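Local coordinates for 3-dehydroquinate dehydratase (Thermus thermophilus, PDB 2UYG) that catalyses the trans-dehydration of 3-dehydroquinate to 3-dehydroshikimate in the shikimate pathway, working as a homododecamer of the type II dehydroquinase family, at the interface of chains A and B and the interface of chains A and C. Sequence-based numbering; all coordinates share one arbitrary frame. Chains: chain A/B/C, 3-dehydroquinate dehydratase.

Contact 1: the interface of chains A and B. Residues chain A 8-9, 76, 80, 109-110; chain B 81-83, 86.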
# COMPACT_ATOMS: atom_id res chain seq x y z
N PRO A 8 21.92 6.66 19.89
CA PRO A 8 22.55 7.73 19.14
C PRO A 8 21.97 9.09 19.32
O PRO A 8 20.77 9.31 19.67
CB PRO A 8 22.48 7.25 17.75
CG PRO A 8 21.67 5.99 17.78
CD PRO A 8 21.64 5.51 19.08
N ASN A 9 22.88 10.05 19.15
CA ASN A 9 22.57 11.47 19.26
C ASN A 9 22.10 12.02 20.64
O ASN A 9 21.96 13.24 20.85
CB ASN A 9 21.59 11.87 18.17
CG ASN A 9 22.08 11.47 16.82
OD1 ASN A 9 23.15 11.96 16.33
ND2 ASN A 9 21.33 10.55 16.19
N ALA A 76 17.02 7.23 17.40
CA ALA A 76 16.42 6.85 16.11
C ALA A 76 16.40 5.30 15.76
O ALA A 76 15.63 4.88 14.84
CB ALA A 76 17.07 7.56 15.04
N TYR A 80 14.22 1.25 13.40
CA TYR A 80 14.72 0.28 12.39
C TYR A 80 15.64 -0.88 12.87
O TYR A 80 15.83 -1.87 12.11
CB TYR A 80 15.29 1.00 11.20
CG TYR A 80 16.50 1.80 11.52
CD1 TYR A 80 17.76 1.33 11.20
CD2 TYR A 80 16.40 3.04 12.23
CE1 TYR A 80 18.94 2.12 11.48
CE2 TYR A 80 17.54 3.81 12.52
CZ TYR A 80 18.80 3.37 12.14
OH TYR A 80 19.91 4.13 12.40
N PHE A 109 7.59 8.41 10.26
CA PHE A 109 8.44 7.23 10.52
C PHE A 109 8.76 7.02 12.03
O PHE A 109 9.00 5.96 12.41
CB PHE A 109 9.74 7.27 9.71
CG PHE A 109 10.72 8.29 10.20
CD1 PHE A 109 11.60 7.99 11.22
CD2 PHE A 109 10.79 9.54 9.62
CE1 PHE A 109 12.53 8.92 11.65
CE2 PHE A 109 11.67 10.45 10.05
CZ PHE A 109 12.56 10.13 11.05
N ARG A 110 8.80 8.09 12.83
CA ARG A 110 8.91 7.99 14.28
C ARG A 110 7.79 7.28 14.97
O ARG A 110 7.95 6.82 16.12
CB ARG A 110 9.05 9.34 14.88
CG ARG A 110 10.47 9.76 14.79
CD ARG A 110 10.75 11.07 15.41
NE ARG A 110 11.67 11.80 14.57
CZ ARG A 110 13.00 11.71 14.59
NH1 ARG A 110 13.71 12.47 13.75
NH2 ARG A 110 13.60 10.87 15.40
N SER B 81 19.44 4.82 7.66
CA SER B 81 20.00 5.28 8.96
C SER B 81 19.27 6.51 9.40
O SER B 81 19.68 7.64 9.07
CB SER B 81 21.50 5.60 8.89
OG SER B 81 22.09 5.68 10.19
N TYR B 82 18.12 6.35 10.04
CA TYR B 82 17.49 7.46 10.70
C TYR B 82 18.37 8.06 11.83
O TYR B 82 18.25 9.24 12.17
CB TYR B 82 16.08 7.11 11.20
CG TYR B 82 15.07 6.94 10.08
CD1 TYR B 82 14.53 5.68 9.80
CD2 TYR B 82 14.61 8.02 9.36
CE1 TYR B 82 13.60 5.47 8.78
CE2 TYR B 82 13.66 7.85 8.36
CZ TYR B 82 13.17 6.54 8.06
OH TYR B 82 12.30 6.31 7.04
N ALA B 83 19.31 7.31 12.36
CA ALA B 83 20.31 7.87 13.30
C ALA B 83 21.26 8.91 12.67
O ALA B 83 21.64 9.93 13.35
CB ALA B 83 21.08 6.84 13.86
N ASP B 86 19.18 12.15 12.16
CA ASP B 86 19.21 12.85 13.41
C ASP B 86 20.55 13.52 13.76
O ASP B 86 20.60 14.68 14.24
CB ASP B 86 18.69 11.89 14.50
CG ASP B 86 17.18 11.96 14.61
OD1 ASP B 86 16.63 12.74 13.82
OD2 ASP B 86 16.44 11.35 15.39
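B:Tyr82 lays its ring flat against that of A:Phe109, and this pair hides more surface than any other in the patch. The planes are 12° apart and the ring centroids 3.8 Å from each other, so the rings overlap almost face to face: CE2 of the tyrosine sits over the middle of the phenylalanine, and CD1 of the phenylalanine over the middle of the tyrosine. The two side chains run in opposite directions, which brings the phenol oxygen of B:Tyr82 back towards CB of A:Phe109. With CG between the backbone N and the carbonyl carbon (chi1 72°), A:Phe109 turns a ring face onto B:Tyr82. On CB of B:Tyr82, packing continues with CE2 of A:Tyr80 at 3.8 Å and the methyl of A:Ala76.

B:Asp86 meets A:Arg110 tip to tip. Guanidinium and carboxylate are nearly coplanar, 3° apart, and the grip is end-on: NH1 of A:Arg110 lies 2.9 Å from OD1 of B:Asp86, and NH2 of A:Arg110 the same distance from OD2 of B:Asp86, each oxygen offering its syn lone pair. This pair of hydrogen bonds, also a salt bridge, would fix the rotation of both groups. CZ of A:Phe109 lies 3.6 Å above the guanidinium plane of A:Arg110, towards its rim, so the stacked ring also supports the arginine. Both charged residues are predicted substrate-binding positions.

The helix backbone is held too. ND2 of A:Asn9 gives a hydrogen bond to O of B:Ala83 (2.9 Å), in the carbonyl plane on a lone pair, while N of B:Ala83 donates to the phenol OH of A:Tyr80 at 3.2 Å.

This is probably the trimer interface of the dodecamer, where B:Asp86 reaches the active site of chain A. The start of chain B's helix 82-89 rests against chain A's loop at 8-9, 3-10 helices 75-79 and 108-111, and A:Tyr80. The patch centre is about 8 Å from the predicted catalytic A:Tyr21.

Contact 2: the interface of chains A and C. Residues chain A 129, 132; chain C 136-137, 140-141.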
# COMPACT_ATOMS: atom_id res chain seq x y z
N LEU A 129 11.27 13.56 32.54
CA LEU A 129 10.33 12.84 33.36
C LEU A 129 9.88 11.50 32.78
O LEU A 129 9.33 10.72 33.50
CB LEU A 129 9.11 13.76 33.60
CG LEU A 129 9.46 14.92 34.53
CD1 LEU A 129 8.38 15.95 34.44
CD2 LEU A 129 9.61 14.45 35.98
N LYS A 132 12.02 9.32 34.74
CA LYS A 132 11.41 9.25 36.11
C LYS A 132 10.35 8.24 36.24
O LYS A 132 10.36 7.38 37.18
CB LYS A 132 10.75 10.59 36.48
CG LYS A 132 11.03 11.00 37.88
CD LYS A 132 9.94 10.91 38.87
CE LYS A 132 9.68 12.26 39.48
NZ LYS A 132 9.74 12.16 40.89
N VAL C 136 2.21 10.79 38.64
CA VAL C 136 3.51 11.36 39.03
C VAL C 136 3.98 12.36 38.04
O VAL C 136 4.53 13.36 38.44
CB VAL C 136 4.63 10.37 39.48
CG1 VAL C 136 4.60 9.18 38.79
CG2 VAL C 136 6.10 10.94 39.35
N TYR C 137 3.76 12.17 36.73
CA TYR C 137 4.13 13.25 35.80
C TYR C 137 3.34 14.58 36.14
O TYR C 137 3.88 15.68 36.33
CB TYR C 137 3.89 12.81 34.34
CG TYR C 137 3.98 13.97 33.40
CD1 TYR C 137 5.22 14.56 33.10
CD2 TYR C 137 2.84 14.53 32.86
CE1 TYR C 137 5.31 15.64 32.30
CE2 TYR C 137 2.93 15.67 32.00
CZ TYR C 137 4.12 16.21 31.76
OH TYR C 137 4.14 17.29 30.92
N GLU C 140 4.32 16.62 39.29
CA GLU C 140 5.48 17.45 39.10
C GLU C 140 5.17 18.68 38.21
O GLU C 140 5.76 19.70 38.38
CB GLU C 140 6.63 16.62 38.56
CG GLU C 140 7.92 17.41 38.62
CD GLU C 140 9.11 16.63 39.07
OE1 GLU C 140 8.92 15.59 39.75
OE2 GLU C 140 10.23 17.06 38.72
N THR C 141 4.25 18.58 37.26
CA THR C 141 3.98 19.67 36.32
C THR C 141 2.79 20.59 36.62
O THR C 141 1.73 20.29 37.25
CB THR C 141 3.76 19.08 34.91
OG1 THR C 141 4.79 18.14 34.63
CG2 THR C 141 3.99 20.16 33.75
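A:Leu129 meets the edge of the C:Tyr137 ring, the two side chains crossing at about a right angle. The CD1 methyl of A:Leu129 is 3.7 Å from ring carbon CD1 of C:Tyr137, and the leucine CB lies at the ring edge, in its plane. The leucine therefore meets the rim of the tyrosine and does not stack on a face. With CG anti to the backbone N (chi1 168°), C:Tyr137 presents that edge to A:Leu129. One face of the C:Tyr137 ring is capped by OG1 of C:Thr141, 3.4 Å above the plane and offset to the rim. The same OG1 of C:Thr141 also donates to O of C:Tyr137 at 3.1 Å, from above the carbonyl plane, which ties the end of the helix back onto the residue that carries the ring.

The other methyl of A:Leu129, CD2, runs obliquely past the carboxylate of C:Glu140, 3.8 Å from CD of that glutamate. Beside it, A:Lys132 follows a bent course, with chi2, chi3 and chi4 all away from extended, and lays its CE along C:Val136, 3.8 Å from the CG2 methyl. The amino group NZ of A:Lys132 then stands 3.7 Å from OE1 of C:Glu140, a salt bridge too long to count as a hydrogen bond. No hydrogen bond crosses the patch, so apolar contact and a longer-range charge attraction carry it. An alanine in place of A:Lys132 would probably leave the C:Glu140 carboxylate without its opposite charge and open a gap beside the C:Val136 methyl.

In the fold, the patch joins the C-terminal helices 129-140 of two subunits, the first turn of chain A's helix meeting the last turns of chain C's. The full A–C interface is two-fold symmetric, so the same contact recurs with the chains exchanged.

About 26 Å separates the C-alpha centres of contact 1 and contact 2, and they share no residue or secondary-structure element. Chain A takes part in both, using different surfaces for chains B and C. Contact 1 belongs to an interface without exact two-fold symmetry; its centre is about 10 Å from A:His99, the probable proton donor, so a neighbouring subunit probably contributes to the active site. Contact 2 belongs to a two-fold interface; its centre is about 16 Å from C:His99 and 23 Å from C:Tyr21, so its role is probably in assembly. Together, the two kinds of interface help build the homododecamer.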